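Long-range contact in uncharacterized N-acetyltransferase D2E76_00625 (Mycobacteroides abscessus, PDB 6YCA), which is a GCN5-related N-acetyltransferase of the Eis family that binds acetyl-coenzyme A but is unable to modify aminoglycosides: residues A[307-319]-A[334-346]. Residues are numbered along the deposited sequence; the frame is centred on the assembly and turned at random.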
loop_
_atom_site.group_PDB
_atom_site.type_symbol
_atom_site.label_atom_id
_atom_site.label_comp_id
_atom_site.label_asym_id
_atom_site.label_seq_id
_atom_site.Cartn_x
_atom_site.Cartn_y
_atom_site.Cartn_z
ATOM N N GLU A 307 -9.985 25.575 8.941
ATOM C CA GLU A 307 -10.356 25.453 10.346
ATOM C C GLU A 307 -11.533 26.349 10.705
ATOM O O GLU A 307 -12.672 25.879 10.803
ATOM C CB GLU A 307 -9.167 25.741 11.262
ATOM C CG GLU A 307 -9.450 25.372 12.694
ATOM C CD GLU A 307 -8.304 25.684 13.623
ATOM O OE1 GLU A 307 -7.752 26.805 13.551
ATOM O OE2 GLU A 307 -7.943 24.781 14.409
ATOM N N THR A 308 -11.270 27.635 10.916
ATOM C CA THR A 308 -12.306 28.549 11.371
ATOM C C THR A 308 -13.103 29.058 10.178
ATOM O O THR A 308 -12.548 29.706 9.282
ATOM C CB THR A 308 -11.690 29.735 12.111
ATOM O OG1 THR A 308 -10.856 29.271 13.178
ATOM C CG2 THR A 308 -12.787 30.617 12.681
ATOM N N TRP A 309 -14.398 28.769 10.164
ATOM C CA TRP A 309 -15.334 29.408 9.246
ATOM C C TRP A 309 -15.956 30.565 10.022
ATOM O O TRP A 309 -16.825 30.362 10.873
ATOM C CB TRP A 309 -16.383 28.421 8.745
ATOM C CG TRP A 309 -15.838 27.421 7.774
ATOM C CD1 TRP A 309 -15.065 26.341 8.063
ATOM C CD2 TRP A 309 -16.004 27.425 6.349
ATOM N NE1 TRP A 309 -14.750 25.662 6.913
ATOM C CE2 TRP A 309 -15.313 26.309 5.847
ATOM C CE3 TRP A 309 -16.673 28.264 5.453
ATOM C CZ2 TRP A 309 -15.273 26.004 4.490
ATOM C CZ3 TRP A 309 -16.631 27.960 4.105
ATOM C CH2 TRP A 309 -15.936 26.841 3.639
ATOM N N LEU A 310 -15.481 31.775 9.746
ATOM C CA LEU A 310 -15.844 32.962 10.507
ATOM C C LEU A 310 -16.947 33.732 9.796
ATOM O O LEU A 310 -16.911 33.903 8.575
ATOM C CB LEU A 310 -14.623 33.864 10.696
ATOM C CG LEU A 310 -14.841 35.149 11.489
ATOM C CD1 LEU A 310 -15.355 34.831 12.876
ATOM C CD2 LEU A 310 -13.553 35.937 11.570
ATOM N N ARG A 311 -17.933 34.182 10.569
ATOM C CA ARG A 311 -19.046 34.984 10.064
ATOM C C ARG A 311 -19.128 36.260 10.891
ATOM O O ARG A 311 -19.407 36.205 12.092
ATOM C CB ARG A 311 -20.350 34.196 10.152
ATOM C CG ARG A 311 -21.606 35.014 10.007
ATOM C CD ARG A 311 -21.862 35.465 8.580
ATOM N NE ARG A 311 -22.316 36.852 8.557
ATOM C CZ ARG A 311 -23.158 37.362 7.665
ATOM N NH1 ARG A 311 -23.668 36.599 6.711
ATOM N NH2 ARG A 311 -23.500 38.639 7.738
ATOM N N LEU A 312 -18.879 37.404 10.255
ATOM C CA LEU A 312 -18.961 38.699 10.927
ATOM C C LEU A 312 -20.428 39.095 11.076
ATOM O O LEU A 312 -21.111 39.366 10.080
ATOM C CB LEU A 312 -18.181 39.748 10.139
ATOM C CG LEU A 312 -16.686 39.479 9.954
ATOM C CD1 LEU A 312 -16.037 40.558 9.110
ATOM C CD2 LEU A 312 -15.988 39.373 11.296
ATOM N N VAL A 313 -20.908 39.138 12.321
ATOM C CA VAL A 313 -22.305 39.473 12.587
ATOM C C VAL A 313 -22.507 40.983 12.652
ATOM O O VAL A 313 -23.457 41.520 12.071
ATOM C CB VAL A 313 -22.790 38.763 13.865
ATOM C CG1 VAL A 313 -24.263 39.056 14.117
ATOM C CG2 VAL A 313 -22.548 37.260 13.763
ATOM N N ASP A 314 -21.632 41.693 13.363
ATOM C CA ASP A 314 -21.628 43.157 13.384
ATOM C C ASP A 314 -20.280 43.596 12.820
ATOM O O ASP A 314 -19.273 43.605 13.536
ATOM C CB ASP A 314 -21.855 43.698 14.793
ATOM C CG ASP A 314 -22.164 45.192 14.811
ATOM O OD1 ASP A 314 -21.772 45.909 13.867
ATOM O OD2 ASP A 314 -22.802 45.654 15.779
ATOM N N VAL A 315 -20.261 43.953 11.536
ATOM C CA VAL A 315 -18.998 44.246 10.862
ATOM C C VAL A 315 -18.301 45.450 11.484
ATOM O O VAL A 315 -17.087 45.422 11.722
ATOM C CB VAL A 315 -19.219 44.413 9.347
ATOM C CG1 VAL A 315 -17.981 44.994 8.687
ATOM C CG2 VAL A 315 -19.583 43.076 8.723
ATOM N N GLU A 316 -19.047 46.523 11.762
ATOM C CA GLU A 316 -18.418 47.731 12.290
ATOM C C GLU A 316 -17.761 47.467 13.640
ATOM O O GLU A 316 -16.609 47.854 13.872
ATOM C CB GLU A 316 -19.431 48.873 12.382
ATOM C CG GLU A 316 -18.841 50.160 12.955
ATOM C CD GLU A 316 -19.800 51.339 12.900
ATOM O OE1 GLU A 316 -21.011 51.114 12.699
ATOM O OE2 GLU A 316 -19.343 52.491 13.079
ATOM N N ALA A 317 -18.475 46.794 14.543
ATOM C CA ALA A 317 -17.915 46.511 15.859
ATOM C C ALA A 317 -16.739 45.548 15.781
ATOM O O ALA A 317 -15.801 45.653 16.580
ATOM C CB ALA A 317 -19.001 45.982 16.791
ATOM N N ALA A 318 -16.764 44.609 14.834
ATOM C CA ALA A 318 -15.631 43.706 14.663
ATOM C C ALA A 318 -14.400 44.470 14.190
ATOM O O ALA A 318 -13.305 44.308 14.746
ATOM C CB ALA A 318 -15.991 42.591 13.680
ATOM N N LEU A 319 -14.567 45.322 13.175
ATOM C CA LEU A 319 -13.448 46.107 12.664
ATOM C C LEU A 319 -12.877 47.032 13.728
ATOM O O LEU A 319 -11.685 47.355 13.695
ATOM C CB LEU A 319 -13.897 46.917 11.449
ATOM C CG LEU A 319 -14.292 46.094 10.226
ATOM C CD1 LEU A 319 -14.886 46.993 9.151
ATOM C CD2 LEU A 319 -13.089 45.328 9.702
ATOM N N VAL A 334 -18.650 47.057 2.144
ATOM C CA VAL A 334 -18.953 45.670 2.471
ATOM C C VAL A 334 -20.356 45.345 1.979
ATOM O O VAL A 334 -21.289 46.135 2.179
ATOM C CB VAL A 334 -18.832 45.424 3.984
ATOM C CG1 VAL A 334 -19.075 43.955 4.308
ATOM C CG2 VAL A 334 -17.469 45.884 4.481
ATOM N N GLN A 335 -20.501 44.192 1.330
ATOM C CA GLN A 335 -21.794 43.685 0.893
ATOM C C GLN A 335 -22.218 42.535 1.792
ATOM O O GLN A 335 -21.453 41.586 1.994
ATOM C CB GLN A 335 -21.754 43.230 -0.564
ATOM C CG GLN A 335 -23.068 42.637 -1.038
ATOM C CD GLN A 335 -23.153 42.543 -2.547
ATOM O OE1 GLN A 335 -23.406 43.542 -3.227
ATOM N NE2 GLN A 335 -22.941 41.343 -3.081
ATOM N N ASP A 336 -23.439 42.612 2.315
ATOM C CA ASP A 336 -23.964 41.602 3.227
ATOM C C ASP A 336 -25.442 41.422 2.935
ATOM O O ASP A 336 -26.232 42.348 3.131
ATOM C CB ASP A 336 -23.749 42.029 4.681
ATOM C CG ASP A 336 -23.872 40.877 5.653
ATOM O OD1 ASP A 336 -24.610 39.914 5.352
ATOM O OD2 ASP A 336 -23.212 40.926 6.712
ATOM N N THR A 337 -25.816 40.231 2.468
ATOM C CA THR A 337 -27.205 39.979 2.103
ATOM C C THR A 337 -28.049 39.577 3.307
ATOM O O THR A 337 -29.165 40.076 3.477
ATOM C CB THR A 337 -27.266 38.888 1.033
ATOM O OG1 THR A 337 -26.546 39.316 -0.128
ATOM C CG2 THR A 337 -28.708 38.592 0.654
ATOM N N LEU A 338 -27.534 38.685 4.155
ATOM C CA LEU A 338 -28.325 38.217 5.289
ATOM C C LEU A 338 -28.525 39.317 6.321
ATOM O O LEU A 338 -29.614 39.449 6.893
ATOM C CB LEU A 338 -27.671 36.996 5.932
ATOM C CG LEU A 338 -28.092 35.629 5.392
ATOM C CD1 LEU A 338 -27.530 35.389 3.996
ATOM C CD2 LEU A 338 -27.665 34.530 6.349
ATOM N N LEU A 339 -27.493 40.117 6.573
ATOM C CA LEU A 339 -27.546 41.183 7.570
ATOM C C LEU A 339 -27.320 42.506 6.853
ATOM O O LEU A 339 -26.183 43.001 6.792
ATOM C CB LEU A 339 -26.493 40.952 8.648
ATOM C CG LEU A 339 -26.655 39.620 9.380
ATOM C CD1 LEU A 339 -25.547 39.410 10.402
ATOM C CD2 LEU A 339 -28.025 39.545 10.038
ATOM N N PRO A 340 -28.373 43.119 6.302
ATOM C CA PRO A 340 -28.198 44.392 5.576
ATOM C C PRO A 340 -27.688 45.526 6.447
ATOM O O PRO A 340 -27.269 46.557 5.904
ATOM C CB PRO A 340 -29.600 44.690 5.030
ATOM C CG PRO A 340 -30.310 43.370 5.058
ATOM C CD PRO A 340 -29.761 42.637 6.242
ATOM N N HIS A 341 -27.723 45.370 7.774
ATOM C CA HIS A 341 -27.138 46.366 8.661
ATOM C C HIS A 341 -25.648 46.545 8.389
ATOM O O HIS A 341 -25.100 47.627 8.623
ATOM C CB HIS A 341 -27.393 45.967 10.116
ATOM C CG HIS A 341 -26.783 46.897 11.119
ATOM N ND1 HIS A 341 -27.163 48.218 11.238
ATOM C CD2 HIS A 341 -25.830 46.694 12.059
ATOM C CE1 HIS A 341 -26.463 48.790 12.203
ATOM N NE2 HIS A 341 -25.647 47.886 12.717
ATOM N N ASN A 342 -24.982 45.502 7.888
ATOM C CA ASN A 342 -23.557 45.564 7.579
ATOM C C ASN A 342 -23.257 46.115 6.191
ATOM O O ASN A 342 -22.106 46.477 5.919
ATOM C CB ASN A 342 -22.925 44.175 7.712
ATOM C CG ASN A 342 -23.013 43.627 9.121
ATOM O OD1 ASN A 342 -22.757 44.341 10.091
ATOM N ND2 ASN A 342 -23.380 42.356 9.242
ATOM N N ALA A 343 -24.252 46.187 5.309
ATOM C CA ALA A 343 -24.036 46.710 3.966
ATOM C C ALA A 343 -23.829 48.217 4.009
ATOM O O ALA A 343 -24.794 48.983 3.936
ATOM C CB ALA A 343 -25.216 46.362 3.059
ATOM N N ALA A 344 -22.578 48.649 4.124
ATOM C CA ALA A 344 -22.247 50.063 4.233
ATOM C C ALA A 344 -20.772 50.240 3.885
ATOM O O ALA A 344 -20.108 49.302 3.431
ATOM C CB ALA A 344 -22.578 50.588 5.633
ATOM N N ARG A 345 -20.266 51.456 4.069
ATOM C CA ARG A 345 -18.859 51.770 3.859
ATOM C C ARG A 345 -18.236 52.140 5.196
ATOM O O ARG A 345 -18.792 52.958 5.935
ATOM C CB ARG A 345 -18.700 52.935 2.882
ATOM C CG ARG A 345 -19.192 52.653 1.475
ATOM C CD ARG A 345 -19.181 53.922 0.639
ATOM N NE ARG A 345 -19.791 53.719 -0.671
ATOM C CZ ARG A 345 -19.936 54.674 -1.581
ATOM N NH1 ARG A 345 -19.514 55.905 -1.325
ATOM N NH2 ARG A 345 -20.506 54.400 -2.747
ATOM N N PHE A 346 -17.086 51.543 5.505
ATOM C CA PHE A 346 -16.412 51.760 6.779
ATOM C C PHE A 346 -15.007 52.283 6.534
ATOM O O PHE A 346 -14.230 51.669 5.796
ATOM C CB PHE A 346 -16.320 50.464 7.587
ATOM C CG PHE A 346 -17.637 49.788 7.800
ATOM C CD1 PHE A 346 -18.485 50.206 8.808
ATOM C CD2 PHE A 346 -18.028 48.733 6.993
ATOM C CE1 PHE A 346 -19.700 49.582 9.008
ATOM C CE2 PHE A 346 -19.243 48.105 7.189
ATOM C CZ PHE A 346 -20.079 48.528 8.198
#
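Val334, near the end of strand 330-335, meets Val315 at the first turn of helix 315-321, with its CG2 4.3 Å from Val315 CG1 and lying at the edge of the Phe346 ring. Two residues on, Asp336 receives the guanidinium of Arg311, whose chain bends at chi2 and chi3 to bring NH2 to the carboxylate. Arg311 NH2 donates to the syn lone pair of Asp336 OD1 at 2.9 Å, part of a salt bridge in which the guanidinium and carboxylate planes are 41° apart. Asp336 OD1 also accepts the backbone N of Leu339, an Asx motif that ties the carboxylate to its own loop. Leu339 then brings CD1 to 3.9 Å from Val313 CG1, beside the Arg311 guanidinium. Asn342 follows, using both ends of its amide. Its ND2 gives one nearly straight bond to Val313 O (3.0 Å) and another to Asp336 OD2. Its OD1 takes the N-H of Val315 (2.9 Å), again nearly straight but coming from above the carbonyl plane. With CG anti to its own carbonyl carbon (chi1 -62°), the amide reaches the start of the helix. Last comes Phe346, where Val315 CG1 approaches CE2 at 3.7 Å, Glu316 CB lies near CE1 and Leu319 CD1 near the ring's root. The carboxylate of Glu316 goes on to Arg355, and Arg311 NH1 to Phe146 O in the GNAT region. Bonded to both Arg311 and Asn342, the shared carboxylate of Asp336 would restrain both groups and probably balances the buried charge of Arg311; the contact thus joins the end of strand 299-312 and the start of helix 315-321 to the sterol-carrier-like domain.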